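Local coordinates for protein (S)-ureidoglycine aminohydrolase (Escherichia coli, PDB 1RC6) that hydrolyses (S)-ureidoglycine to (S)-ureidoglycolate and ammonia, a manganese-dependent step in the use of allantoin as a nitrogen source, at residues 106-111 with 168-173. Sequence-based numbering, arbitrary orientation.
Sequences GGYLYC and LDFLPK
The junction between the two cupin halves of this bicupin is packed here by Y108 and Y110 of strand 107-111 meeting F170 and L171, in the loop that follows strand 166-169. The two backbones stay apart, with CA of Y108 8.3 Å from CA of F170, a separation consistent with contact through side chains. Y108 and F170 form a T-shaped pair, the planes at 90° and the centroids 4.8 Å apart. CD1 of F170 sits over the centre of the tyrosine ring and is 3.5 Å from CG of Y108. At Y108, chi1 of 70° sets CG between the backbone N and the carbonyl carbon, and chi2 of -83° turns a face of the ring to F170. Shortened to an alanine here, the side chain would probably leave a gap over F170 CD1 and cost its edge the tyrosine face it now meets. Further along the strand, CD2 of L171 lies 3.7 Å from CD2 of Y110, the two side chains crossing at about a right angle, while the Y110 hydroxyl hydrogen-bonds to E82. M181 and I183 of strand 179-186 pack on F170, and F84 touches Y108. All four contacting residues are buried, an aromatic-rich junction between the N-terminal cupin domain and the second half of this two-cupin protein.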
loop_
_atom_site.group_PDB
_atom_site.type_symbol
_atom_site.label_atom_id
_atom_site.label_comp_id
_atom_site.label_asym_id
_atom_site.label_seq_id
_atom_site.Cartn_x
_atom_site.Cartn_y
_atom_site.Cartn_z
ATOM N N GLY A 106 -2.673 -11.848 -1.819
ATOM C CA GLY A 106 -3.041 -11.562 -0.447
ATOM C C GLY A 106 -1.902 -11.817 0.524
ATOM O O GLY A 106 -1.993 -11.466 1.695
ATOM N N GLY A 107 -0.825 -12.431 0.048
ATOM C CA GLY A 107 0.301 -12.695 0.921
ATOM C C GLY A 107 0.997 -11.394 1.265
ATOM O O GLY A 107 1.114 -10.518 0.411
ATOM N N TYR A 108 1.452 -11.251 2.507
ATOM C CA TYR A 108 2.126 -10.036 2.910
ATOM C C TYR A 108 3.340 -10.318 3.773
ATOM O O TYR A 108 3.458 -11.394 4.377
ATOM C CB TYR A 108 1.173 -9.121 3.672
ATOM C CG TYR A 108 0.767 -9.610 5.053
ATOM C CD1 TYR A 108 -0.265 -10.536 5.219
ATOM C CD2 TYR A 108 1.386 -9.108 6.197
ATOM C CE1 TYR A 108 -0.673 -10.942 6.494
ATOM C CE2 TYR A 108 0.988 -9.502 7.465
ATOM C CZ TYR A 108 -0.044 -10.418 7.612
ATOM O OH TYR A 108 -0.449 -10.779 8.884
ATOM N N LEU A 109 4.241 -9.340 3.830
ATOM C CA LEU A 109 5.446 -9.448 4.628
ATOM C C LEU A 109 5.910 -8.099 5.174
ATOM O O LEU A 109 6.181 -7.169 4.411
ATOM C CB LEU A 109 6.589 -10.056 3.814
ATOM C CG LEU A 109 7.945 -9.975 4.528
ATOM C CD1 LEU A 109 7.905 -10.785 5.809
ATOM C CD2 LEU A 109 9.038 -10.485 3.617
ATOM N N TYR A 110 6.004 -8.008 6.498
ATOM C CA TYR A 110 6.485 -6.803 7.160
ATOM C C TYR A 110 7.879 -7.073 7.718
ATOM O O TYR A 110 8.144 -8.142 8.256
ATOM C CB TYR A 110 5.556 -6.385 8.311
ATOM C CG TYR A 110 6.191 -5.339 9.211
ATOM C CD1 TYR A 110 7.082 -5.706 10.210
ATOM C CD2 TYR A 110 5.997 -3.974 8.981
ATOM C CE1 TYR A 110 7.779 -4.749 10.950
ATOM C CE2 TYR A 110 6.684 -3.011 9.715
ATOM C CZ TYR A 110 7.579 -3.408 10.695
ATOM O OH TYR A 110 8.299 -2.471 11.397
ATOM N N CYS A 111 8.768 -6.102 7.591
ATOM C CA CYS A 111 10.119 -6.238 8.117
ATOM C C CYS A 111 10.474 -5.076 9.034
ATOM O O CYS A 111 10.364 -3.911 8.646
ATOM C CB CYS A 111 11.152 -6.285 6.991
ATOM S SG CYS A 111 11.154 -7.798 6.007
ATOM N N LEU A 168 -9.616 -5.053 7.825
ATOM C CA LEU A 168 -8.543 -5.990 8.109
ATOM C C LEU A 168 -7.357 -5.233 8.694
ATOM O O LEU A 168 -7.013 -4.144 8.225
ATOM C CB LEU A 168 -8.096 -6.723 6.849
ATOM C CG LEU A 168 -9.167 -7.458 6.051
ATOM C CD1 LEU A 168 -8.491 -8.451 5.105
ATOM C CD2 LEU A 168 -10.116 -8.197 6.998
ATOM N N ASP A 169 -6.761 -5.797 9.740
ATOM C CA ASP A 169 -5.590 -5.199 10.360
ATOM C C ASP A 169 -4.438 -6.161 10.087
ATOM O O ASP A 169 -4.457 -7.314 10.516
ATOM C CB ASP A 169 -5.793 -5.018 11.860
ATOM C CG ASP A 169 -6.930 -4.077 12.182
ATOM O OD1 ASP A 169 -7.435 -3.424 11.241
ATOM O OD2 ASP A 169 -7.312 -3.987 13.376
ATOM N N PHE A 170 -3.437 -5.675 9.361
ATOM C CA PHE A 170 -2.292 -6.483 8.979
ATOM C C PHE A 170 -1.210 -6.657 10.015
ATOM O O PHE A 170 -0.522 -7.666 10.017
ATOM C CB PHE A 170 -1.655 -5.885 7.735
ATOM C CG PHE A 170 -2.296 -6.314 6.466
ATOM C CD1 PHE A 170 -1.829 -7.419 5.782
ATOM C CD2 PHE A 170 -3.374 -5.610 5.946
ATOM C CE1 PHE A 170 -2.428 -7.821 4.590
ATOM C CE2 PHE A 170 -3.981 -6.008 4.753
ATOM C CZ PHE A 170 -3.506 -7.117 4.076
ATOM N N LEU A 171 -1.052 -5.675 10.889
ATOM C CA LEU A 171 0.013 -5.714 11.874
ATOM C C LEU A 171 -0.449 -5.666 13.311
ATOM O O LEU A 171 -1.583 -5.326 13.598
ATOM C CB LEU A 171 0.974 -4.543 11.607
ATOM C CG LEU A 171 2.135 -4.703 10.612
ATOM C CD1 LEU A 171 1.789 -5.676 9.494
ATOM C CD2 LEU A 171 2.506 -3.341 10.059
ATOM N N PRO A 172 0.436 -6.026 14.245
ATOM C CA PRO A 172 0.079 -6.003 15.668
ATOM C C PRO A 172 -0.178 -4.551 16.091
ATOM O O PRO A 172 0.400 -3.634 15.519
ATOM C CB PRO A 172 1.325 -6.593 16.345
ATOM C CG PRO A 172 1.897 -7.486 15.301
ATOM C CD PRO A 172 1.748 -6.670 14.042
ATOM N N LYS A 173 -1.027 -4.350 17.092
ATOM C CA LYS A 173 -1.347 -3.008 17.577
ATOM C C LYS A 173 -0.364 -2.496 18.629
ATOM O O LYS A 173 -0.367 -1.318 18.951
ATOM C CB LYS A 173 -2.753 -2.998 18.174
ATOM C CG LYS A 173 -3.777 -3.755 17.349
ATOM C CD LYS A 173 -4.150 -3.013 16.082
ATOM C CE LYS A 173 -5.381 -2.155 16.308
ATOM N NZ LYS A 173 -6.588 -2.984 16.601
#